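Glucose-6-phosphate isomerase (Thermus thermophilus, PDB 1ZZG) catalyses the reversible isomerisation of glucose 6-phosphate to fructose 6-phosphate in glycolysis and gluconeogenesis. Local coordinates at the interface of chains A and B. Residues are numbered along the deposited sequence; one frame, centred on the assembly and turned at random. Chains: chain A/B, glucose-6-phosphate isomerase.

The interface of chains A and B. Residues chain A 262, 266, 270, 280-282; chain B 284, 294-295, 298, 306.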
ATOM      1  N   VAL A 262      -0.832  10.224  -0.370  1.00 20.92           N
ATOM      2  CA  VAL A 262      -0.985  10.209   1.078  1.00 21.95           C
ATOM      3  C   VAL A 262       0.105  11.053   1.751  1.00 21.91           C
ATOM      4  O   VAL A 262      -0.192  11.826   2.661  1.00 21.05           O
ATOM      5  CB  VAL A 262      -0.981   8.758   1.620  1.00 20.75           C
ATOM      6  CG1 VAL A 262      -0.956   8.764   3.140  1.00 22.40           C
ATOM      7  CG2 VAL A 262      -2.235   8.033   1.142  1.00 19.51           C
ATOM      8  N   ASP A 266      -1.156  14.322   3.675  1.00 21.51           N
ATOM      9  CA  ASP A 266      -0.907  14.234   5.116  1.00 22.85           C
ATOM     10  C   ASP A 266       0.198  15.150   5.644  1.00 22.51           C
ATOM     11  O   ASP A 266      -0.024  15.937   6.553  1.00 22.94           O
ATOM     12  CB  ASP A 266      -0.543  12.794   5.495  1.00 21.46           C
ATOM     13  CG  ASP A 266      -1.747  11.873   5.573  1.00 23.31           C
ATOM     14  OD1 ASP A 266      -2.829  12.230   5.057  1.00 22.67           O
ATOM     15  OD2 ASP A 266      -1.596  10.771   6.151  1.00 25.23           O
ATOM     16  N   GLY A 270      -1.426  18.235   7.505  1.00 24.41           N
ATOM     17  CA  GLY A 270      -1.588  17.788   8.883  1.00 25.24           C
ATOM     18  C   GLY A 270      -0.721  18.741   9.682  1.00 25.74           C
ATOM     19  O   GLY A 270       0.425  18.433  10.028  1.00 24.05           O
ATOM     20  N   GLY A 280      -6.282  19.148   9.401  1.00 28.51           N
ATOM     21  CA  GLY A 280      -5.868  18.124   8.454  1.00 29.20           C
ATOM     22  C   GLY A 280      -6.779  16.908   8.432  1.00 28.91           C
ATOM     23  O   GLY A 280      -7.323  16.507   9.467  1.00 29.71           O
ATOM     24  N   THR A 281      -6.962  16.325   7.252  1.00 26.94           N
ATOM     25  CA  THR A 281      -7.794  15.140   7.125  1.00 25.30           C
ATOM     26  C   THR A 281      -6.876  13.954   6.854  1.00 25.44           C
ATOM     27  O   THR A 281      -5.762  14.121   6.360  1.00 26.32           O
ATOM     28  CB  THR A 281      -8.824  15.277   5.984  1.00 26.13           C
ATOM     29  OG1 THR A 281      -8.146  15.477   4.738  1.00 27.04           O
ATOM     30  CG2 THR A 281      -9.762  16.460   6.251  1.00 25.71           C
ATOM     31  N   THR A 282      -7.348  12.762   7.190  1.00 25.11           N
ATOM     32  CA  THR A 282      -6.569  11.553   6.996  1.00 24.71           C
ATOM     33  C   THR A 282      -6.767  10.948   5.612  1.00 23.95           C
ATOM     34  O   THR A 282      -7.845  10.442   5.295  1.00 23.51           O
ATOM     35  CB  THR A 282      -6.934  10.507   8.062  1.00 25.03           C
ATOM     36  OG1 THR A 282      -6.775  11.089   9.361  1.00 24.02           O
ATOM     37  CG2 THR A 282      -6.023   9.277   7.940  1.00 25.36           C
TER
ATOM     38  N   VAL B 284      -6.233   2.391   8.725  1.00 23.39           N
ATOM     39  CA  VAL B 284      -5.273   3.067   7.859  1.00 23.78           C
ATOM     40  C   VAL B 284      -3.927   2.338   7.923  1.00 22.96           C
ATOM     41  O   VAL B 284      -3.338   2.180   8.991  1.00 23.93           O
ATOM     42  CB  VAL B 284      -5.125   4.544   8.293  1.00 22.67           C
ATOM     43  CG1 VAL B 284      -4.046   5.250   7.471  1.00 21.60           C
ATOM     44  CG2 VAL B 284      -6.467   5.248   8.121  1.00 20.93           C
ATOM     45  N   ALA B 294       5.896  10.350   5.822  1.00 22.09           N
ATOM     46  CA  ALA B 294       4.697  10.478   5.000  1.00 23.71           C
ATOM     47  C   ALA B 294       3.432  10.729   5.821  1.00 23.08           C
ATOM     48  O   ALA B 294       2.683  11.659   5.542  1.00 24.45           O
ATOM     49  CB  ALA B 294       4.541   9.253   4.088  1.00 23.32           C
ATOM     50  N   GLN B 295       3.191   9.910   6.835  1.00 21.55           N
ATOM     51  CA  GLN B 295       1.985  10.062   7.632  1.00 21.10           C
ATOM     52  C   GLN B 295       2.176  10.538   9.070  1.00 22.01           C
ATOM     53  O   GLN B 295       1.262  11.125   9.659  1.00 22.35           O
ATOM     54  CB  GLN B 295       1.244   8.722   7.641  1.00 21.12           C
ATOM     55  CG  GLN B 295       0.899   8.172   6.265  1.00 20.93           C
ATOM     56  CD  GLN B 295       0.000   6.950   6.341  1.00 21.80           C
ATOM     57  OE1 GLN B 295      -1.166   7.045   6.725  1.00 21.79           O
ATOM     58  NE2 GLN B 295       0.545   5.790   5.981  1.00 23.06           N
ATOM     59  N   LEU B 298       1.218  14.106  10.127  1.00 23.55           N
ATOM     60  CA  LEU B 298      -0.207  14.278  10.402  1.00 23.98           C
ATOM     61  C   LEU B 298      -0.585  13.734  11.782  1.00 25.62           C
ATOM     62  O   LEU B 298      -1.383  14.343  12.500  1.00 25.02           O
ATOM     63  CB  LEU B 298      -1.044  13.560   9.336  1.00 23.61           C
ATOM     64  CG  LEU B 298      -2.543  13.420   9.643  1.00 24.45           C
ATOM     65  CD1 LEU B 298      -3.218  14.792   9.644  1.00 24.41           C
ATOM     66  CD2 LEU B 298      -3.188  12.509   8.602  1.00 23.24           C
ATOM     67  N   LYS B 306      -7.245   9.526  16.295  1.00 26.32           N
ATOM     68  CA  LYS B 306      -6.715   8.211  15.950  1.00 26.41           C
ATOM     69  C   LYS B 306      -6.284   7.341  17.115  1.00 26.77           C
ATOM     70  O   LYS B 306      -5.876   7.834  18.167  1.00 26.41           O
ATOM     71  CB  LYS B 306      -5.498   8.369  15.029  1.00 25.15           C
ATOM     72  CG  LYS B 306      -5.754   9.164  13.749  1.00 26.73           C
ATOM     73  CD  LYS B 306      -4.439   9.536  13.069  1.00 26.63           C
ATOM     74  CE  LYS B 306      -4.673  10.262  11.758  1.00 29.67           C
ATOM     75  NZ  LYS B 306      -5.416  11.537  11.955  1.00 28.46           N
TER
HETATM   76  O   HOH W   1      -3.091   8.785   6.419  1.00 23.05           O
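B:Leu298, from helix 296-301, pushes its forked tip between A:Asp266 and A:Gly270 on one flank and A:Thr282 on the other, in a two-fold symmetric interface of a phosphoglucose isomerase; enzymes of this family typically work as dimers. Its CG is anti to the backbone N (chi1 168°), which carries the fork towards chain A. There CD1 reaches CA of A:Gly270 at 3.5 Å, where the absence of a side chain lets it come close, while CD2 sits over one face of the A:Asp266 carboxylate, 3.4 Å from its CG, and caps that face. A:Glu267, the likely proton donor, is the next residue of helix 257-269, so the packing may help to steady it. The methylenes of B:Gln295 pass slantwise by the OD2 end, and the amide at their tip is turned 48° from the carboxylate. OD2 and the amide oxygen OE1 are both acceptors, so a water able to donate to each can join them: water 1 is 2.5 Å from A:Asp266 OD2 and 2.6 Å from B:Gln295 OE1. A:Val262, one helical turn before the acid, sets CG1 against CG of the same glutamine at 3.7 Å, a methyl of a beta-branched side chain, apolar like the methylenes it meets.

At the strand, A:Thr282 and B:Lys306 run past each other in opposite directions. The lysine bends at its last torsion (chi4 61°), and NZ donates a hydrogen bond of 3.0 Å to the threonine hydroxyl OG1. The threonine methyl CG2 faces CG2 of B:Val284, so one small side chain serves polar and apolar neighbours. A valine here would probably leave the lysine NZ without this acceptor.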